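Local coordinates for Alpha/beta hydrolase (Streptomyces albidoflavus, PDB 6KSU), which probably catalyses the macrolactamization of non-ribosomal peptides as a cyclase related to penicillin-binding proteins, at residues 50-54 / 368-372; 268-274 / 338-344. All blocks are in the same frame, centred on the assembly; numbering follows the deposited sequence.

Both interactions gather at one sheet of the penicillin-binding-protein-like domain, on the same side of the chain's centre. Their own centres lie about 12 Å apart. Interaction 1 fastens the loop after helix 355-365 to strand 46-53. Interaction 2 joins the loop after helix 261-268 to the hairpin turn between strands 332-339 and 344-350. They touch directly: Tyr52 OH lies 2.6 Å from Asp274 OD2, a probable hydrogen bond, and Asp372 OD1 forms a salt bridge with Arg342 NH1 at 3.1 Å. Leu371 also packs on Leu344. Malonate, probably from the crystallisation liquor, is bound near both: about 3 Å from the Arg53 side chain and about 5 Å from that of Leu344.

Interaction 1 (50-54 / 368-372); sequences SVYRD and EAGLD
Arg53, at the end of strand 46-53, faces Leu371 in an irregular loop, and with their CA atoms 9.6 Å apart the two backbones do not pair. Side chains span the gap. Val51 and Arg53 both point from the strand toward the loop, while Tyr52 between them belongs to the other face. The long arm of Arg53 leaves the strand with CG roughly anti to the backbone N (chi1 155°) and bends at chi3. Its guanidinium ends at the carbonyl of Ala369. NH1 donates to Ala369 O at 3.2 Å and NH2 to the same oxygen at 3.3 Å, so one acceptor sits between two nitrogens in the guanidinium plane. The N-H...O angles are 152° and 149°. Leu371 comes from the opposite direction and lays CD2 over the centre of one guanidinium face, 3.2 Å above the plane. Its other branch, CD1, meets Val51 CG1 tip to tip at 3.9 Å. Leu371 also rests on Leu346 of the neighbouring strand 344-350, and Ala369 packs on Val31 of helix 23-41. Gly370, between the two main partners, has a positive phi, which lets the chain turn after the gripped carbonyl. A long, weak ion pair links Arg53 NH1 to Glu27. The two bonds and the methyl above the plane limit rotation of the guanidinium. A charged group thus satisfies a loop carbonyl while its flat face takes apolar packing, and this attaches the chain after helix 355-365 to strand 46-53.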
loop_
_atom_site.group_PDB
_atom_site.type_symbol
_atom_site.label_atom_id
_atom_site.label_comp_id
_atom_site.label_asym_id
_atom_site.label_seq_id
_atom_site.Cartn_x
_atom_site.Cartn_y
_atom_site.Cartn_z
ATOM N N SER A 50 17.327 -3.226 -3.568
ATOM C CA SER A 50 18.085 -3.975 -2.577
ATOM C C SER A 50 17.479 -5.358 -2.486
ATOM O O SER A 50 16.262 -5.482 -2.405
ATOM C CB SER A 50 18.060 -3.272 -1.221
ATOM O OG SER A 50 18.669 -1.992 -1.318
ATOM N N VAL A 51 18.322 -6.383 -2.524
ATOM C CA VAL A 51 17.893 -7.776 -2.472
ATOM C C VAL A 51 18.651 -8.474 -1.360
ATOM O O VAL A 51 19.887 -8.500 -1.374
ATOM C CB VAL A 51 18.149 -8.502 -3.797
ATOM C CG1 VAL A 51 17.563 -9.906 -3.757
ATOM C CG2 VAL A 51 17.619 -7.681 -4.958
ATOM N N TYR A 52 17.920 -9.045 -0.401
ATOM C CA TYR A 52 18.508 -9.945 0.576
ATOM C C TYR A 52 18.190 -11.366 0.137
ATOM O O TYR A 52 17.025 -11.707 -0.084
ATOM C CB TYR A 52 17.997 -9.659 1.986
ATOM C CG TYR A 52 18.544 -10.597 3.040
ATOM C CD1 TYR A 52 19.802 -10.391 3.632
ATOM C CD2 TYR A 52 17.811 -11.705 3.433
ATOM C CE1 TYR A 52 20.284 -11.281 4.615
ATOM C CE2 TYR A 52 18.272 -12.571 4.373
ATOM C CZ TYR A 52 19.507 -12.367 4.969
ATOM O OH TYR A 52 19.905 -13.281 5.914
ATOM N N ARG A 53 19.231 -12.180 -0.023
ATOM C CA ARG A 53 19.067 -13.526 -0.550
ATOM C C ARG A 53 20.311 -14.343 -0.221
ATOM O O ARG A 53 21.440 -13.866 -0.381
ATOM C CB ARG A 53 18.818 -13.493 -2.061
ATOM C CG ARG A 53 19.228 -14.781 -2.765
ATOM C CD ARG A 53 18.423 -15.045 -4.022
ATOM N NE ARG A 53 18.818 -14.192 -5.130
ATOM C CZ ARG A 53 18.701 -14.552 -6.403
ATOM N NH1 ARG A 53 18.207 -15.748 -6.709
ATOM N NH2 ARG A 53 19.067 -13.716 -7.365
ATOM N N ASP A 54 20.092 -15.562 0.263
ATOM C CA ASP A 54 21.172 -16.473 0.645
ATOM C C ASP A 54 22.020 -15.895 1.771
ATOM O O ASP A 54 23.242 -16.065 1.804
ATOM C CB ASP A 54 22.030 -16.837 -0.563
ATOM C CG ASP A 54 21.307 -17.762 -1.517
ATOM O OD1 ASP A 54 21.344 -17.514 -2.738
ATOM O OD2 ASP A 54 20.695 -18.737 -1.025
ATOM N N GLU A 368 14.921 -14.469 -14.870
ATOM C CA GLU A 368 16.167 -14.906 -15.487
ATOM C C GLU A 368 17.375 -14.804 -14.542
ATOM O O GLU A 368 18.511 -14.972 -14.991
ATOM C CB GLU A 368 16.408 -14.141 -16.794
ATOM C CG GLU A 368 17.083 -12.800 -16.689
ATOM C CD GLU A 368 16.902 -11.975 -17.959
ATOM O OE1 GLU A 368 15.883 -12.185 -18.669
ATOM O OE2 GLU A 368 17.776 -11.122 -18.242
ATOM N N ALA A 369 17.152 -14.577 -13.240
ATOM C CA ALA A 369 18.170 -14.818 -12.223
ATOM C C ALA A 369 17.623 -15.617 -11.040
ATOM O O ALA A 369 18.198 -15.563 -9.943
ATOM C CB ALA A 369 18.781 -13.501 -11.737
ATOM N N GLY A 370 16.534 -16.367 -11.234
ATOM C CA GLY A 370 15.954 -17.189 -10.187
ATOM C C GLY A 370 15.020 -16.472 -9.231
ATOM O O GLY A 370 14.531 -17.097 -8.275
ATOM N N LEU A 371 14.753 -15.184 -9.455
ATOM C CA LEU A 371 13.891 -14.384 -8.589
ATOM C C LEU A 371 12.520 -14.249 -9.236
ATOM O O LEU A 371 12.210 -13.254 -9.881
ATOM C CB LEU A 371 14.500 -13.011 -8.344
ATOM C CG LEU A 371 15.637 -12.915 -7.345
ATOM C CD1 LEU A 371 15.634 -11.543 -6.707
ATOM C CD2 LEU A 371 15.436 -13.979 -6.314
ATOM N N ASP A 372 11.674 -15.254 -9.015
ATOM C CA ASP A 372 10.334 -15.289 -9.603
ATOM C C ASP A 372 9.322 -14.729 -8.601
ATOM O O ASP A 372 8.608 -15.459 -7.905
ATOM C CB ASP A 372 9.983 -16.712 -10.038
ATOM C CG ASP A 372 10.364 -17.764 -8.998
ATOM O OD1 ASP A 372 11.238 -17.494 -8.135
ATOM O OD2 ASP A 372 9.767 -18.863 -9.041
#

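Interaction 2 (268-274 / 338-344); sequences ARPHLAD and IHPDRSL
The His271 ring has Ile338 CD1 obliquely beside it and the carbonyl oxygen of Ala268 at its edge, in plane. Its NE2 bonds to Glu91 and its ring meets Phe87, both on helix 85-98, whose start carries a pattern consistent with the SxxK motif of penicillin-binding proteins. The His339 side chain leaves the backbone away from the 268-274 loop. Arg342 CD lies over one face of its ring, and Arg342 N donates to ND1 at the edge at 3.0 Å. NE2 bonds to Asp319 O.

The apolar contact is close. Leu272 and Ile338 cross at about a right angle, and Leu272 CD2 presses on Ile338 CG2 at 3.4 Å, tighter than usual for two carbons. Ile338 carries CG2 anti to its backbone N, while CG1 and CD1 reach Ala268 CB, with CD1 at 3.6 Å. Leu272 CB lies against Ser343 CA.

The polar part follows the type I turn Pro340-Ser343. Ala273 N donates to Pro340 O at 2.9 Å, with the donor tilted 30° from the carbonyl plane. Ser343 N reaches the same oxygen from the opposite face. Asp274 N donates to Ser343 OG at 3.1 Å. A water donates to both Asp274 OD2 and Ser343 O, at 3.2 and 2.8 Å. OD2 also bonds to Tyr52 OH.

Ser343 and Leu344 both face His339, which makes a G1 beta bulge at the hairpin end. Two bonds from opposite faces satisfy the turn carbonyl, one inside the turn and one from the loop. The hairpin between strands 332-339 and 344-350 is therefore tied to the loop after helix 261-268 by backbone groups, a serine hydroxyl and a bridging water, beside a buried apolar contact.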
loop_
_atom_site.group_PDB
_atom_site.type_symbol
_atom_site.label_atom_id
_atom_site.label_comp_id
_atom_site.label_asym_id
_atom_site.label_seq_id
_atom_site.Cartn_x
_atom_site.Cartn_y
_atom_site.Cartn_z
ATOM N N ALA A 268 12.140 -6.021 6.773
ATOM C CA ALA A 268 11.650 -7.343 6.410
ATOM C C ALA A 268 12.455 -8.471 7.046
ATOM O O ALA A 268 11.968 -9.609 7.086
ATOM C CB ALA A 268 11.663 -7.502 4.883
ATOM N N ARG A 269 13.667 -8.182 7.553
ATOM C CA ARG A 269 14.527 -9.250 8.057
ATOM C C ARG A 269 13.855 -10.121 9.113
ATOM O O ARG A 269 13.942 -11.352 8.990
ATOM C CB ARG A 269 15.851 -8.657 8.566
ATOM C CG ARG A 269 16.697 -8.000 7.457
ATOM C CD ARG A 269 17.390 -9.029 6.585
ATOM N NE ARG A 269 18.016 -10.089 7.373
ATOM C CZ ARG A 269 19.263 -10.043 7.830
ATOM N NH1 ARG A 269 20.022 -8.986 7.567
ATOM N NH2 ARG A 269 19.749 -11.060 8.539
ATOM N N PRO A 270 13.182 -9.588 10.147
ATOM C CA PRO A 270 12.516 -10.481 11.121
ATOM C C PRO A 270 11.421 -11.362 10.532
ATOM O O PRO A 270 10.936 -12.255 11.238
ATOM C CB PRO A 270 11.929 -9.515 12.170
ATOM C CG PRO A 270 12.664 -8.249 11.982
ATOM C CD PRO A 270 13.023 -8.172 10.530
ATOM N N HIS A 271 10.996 -11.138 9.289
ATOM C CA HIS A 271 9.926 -11.934 8.713
ATOM C C HIS A 271 10.416 -13.211 8.064
ATOM O O HIS A 271 9.600 -14.040 7.684
ATOM C CB HIS A 271 9.138 -11.121 7.678
ATOM C CG HIS A 271 8.416 -9.961 8.276
ATOM N ND1 HIS A 271 7.073 -9.993 8.574
ATOM C CD2 HIS A 271 8.858 -8.743 8.659
ATOM C CE1 HIS A 271 6.719 -8.848 9.127
ATOM N NE2 HIS A 271 7.784 -8.068 9.184
ATOM N N LEU A 272 11.713 -13.408 7.949
ATOM C CA LEU A 272 12.195 -14.505 7.132
ATOM C C LEU A 272 12.529 -15.712 7.984
ATOM O O LEU A 272 12.713 -15.617 9.204
ATOM C CB LEU A 272 13.412 -14.074 6.322
ATOM C CG LEU A 272 13.311 -12.681 5.711
ATOM C CD1 LEU A 272 14.688 -12.269 5.131
ATOM C CD2 LEU A 272 12.276 -12.693 4.621
ATOM N N ALA A 273 12.581 -16.860 7.303
ATOM C CA ALA A 273 12.955 -18.120 7.940
ATOM C C ALA A 273 14.229 -17.973 8.756
ATOM O O ALA A 273 14.286 -18.375 9.922
ATOM C CB ALA A 273 13.140 -19.203 6.874
ATOM N N ASP A 274 15.268 -17.386 8.154
ATOM C CA ASP A 274 16.578 -17.258 8.782
ATOM C C ASP A 274 16.659 -16.098 9.778
ATOM O O ASP A 274 17.758 -15.593 10.036
ATOM C CB ASP A 274 17.655 -17.111 7.699
ATOM C CG ASP A 274 17.554 -15.788 6.943
ATOM O OD1 ASP A 274 16.566 -15.044 7.156
ATOM O OD2 ASP A 274 18.464 -15.485 6.136
ATOM N N ILE A 338 8.511 -10.000 0.069
ATOM C CA ILE A 338 9.124 -10.891 1.053
ATOM C C ILE A 338 8.677 -12.316 0.768
ATOM O O ILE A 338 7.481 -12.570 0.593
ATOM C CB ILE A 338 8.712 -10.513 2.483
ATOM C CG1 ILE A 338 9.037 -9.052 2.796
ATOM C CG2 ILE A 338 9.310 -11.463 3.467
ATOM C CD1 ILE A 338 8.347 -8.546 4.020
ATOM N N HIS A 339 9.616 -13.250 0.749
ATOM C CA HIS A 339 9.275 -14.670 0.694
ATOM C C HIS A 339 9.857 -15.314 1.935
ATOM O O HIS A 339 11.034 -15.709 1.931
ATOM C CB HIS A 339 9.809 -15.358 -0.557
ATOM C CG HIS A 339 9.243 -16.730 -0.768
ATOM N ND1 HIS A 339 9.676 -17.834 -0.060
ATOM C CD2 HIS A 339 8.274 -17.177 -1.600
ATOM C CE1 HIS A 339 9.013 -18.903 -0.463
ATOM N NE2 HIS A 339 8.155 -18.530 -1.396
ATOM N N PRO A 340 9.078 -15.457 3.009
ATOM C CA PRO A 340 9.669 -15.916 4.274
ATOM C C PRO A 340 10.384 -17.249 4.157
ATOM O O PRO A 340 11.483 -17.411 4.721
ATOM C CB PRO A 340 8.465 -15.995 5.217
ATOM C CG PRO A 340 7.457 -15.092 4.591
ATOM C CD PRO A 340 7.636 -15.195 3.129
ATOM N N ASP A 341 9.827 -18.197 3.403
ATOM C CA ASP A 341 10.378 -19.544 3.501
ATOM C C ASP A 341 11.726 -19.644 2.805
ATOM O O ASP A 341 12.618 -20.356 3.285
ATOM C CB ASP A 341 9.380 -20.577 2.975
ATOM C CG ASP A 341 8.253 -20.835 3.968
ATOM O OD1 ASP A 341 8.239 -20.187 5.038
ATOM O OD2 ASP A 341 7.390 -21.692 3.692
ATOM N N ARG A 342 11.908 -18.907 1.718
ATOM C CA ARG A 342 13.197 -18.828 1.053
ATOM C C ARG A 342 14.107 -17.742 1.632
ATOM O O ARG A 342 15.205 -17.538 1.108
ATOM C CB ARG A 342 12.985 -18.605 -0.449
ATOM C CG ARG A 342 12.256 -19.748 -1.129
ATOM C CD ARG A 342 11.811 -19.400 -2.553
ATOM N NE ARG A 342 12.963 -19.052 -3.376
ATOM C CZ ARG A 342 12.893 -18.567 -4.609
ATOM N NH1 ARG A 342 11.713 -18.378 -5.187
ATOM N NH2 ARG A 342 14.012 -18.278 -5.268
ATOM N N SER A 343 13.690 -17.054 2.700
ATOM C CA SER A 343 14.490 -16.004 3.332
ATOM C C SER A 343 14.931 -14.969 2.298
ATOM O O SER A 343 16.121 -14.651 2.157
ATOM C CB SER A 343 15.690 -16.596 4.072
ATOM O OG SER A 343 15.279 -17.488 5.094
ATOM N N LEU A 344 13.948 -14.457 1.548
ATOM C CA LEU A 344 14.227 -13.542 0.453
ATOM C C LEU A 344 13.379 -12.286 0.605
ATOM O O LEU A 344 12.161 -12.371 0.807
ATOM C CB LEU A 344 13.960 -14.222 -0.885
ATOM C CG LEU A 344 14.387 -13.558 -2.189
ATOM C CD1 LEU A 344 14.167 -14.600 -3.246
ATOM C CD2 LEU A 344 13.668 -12.252 -2.570
HETATM O O HOH W 1 18.677 -15.485 2.908
#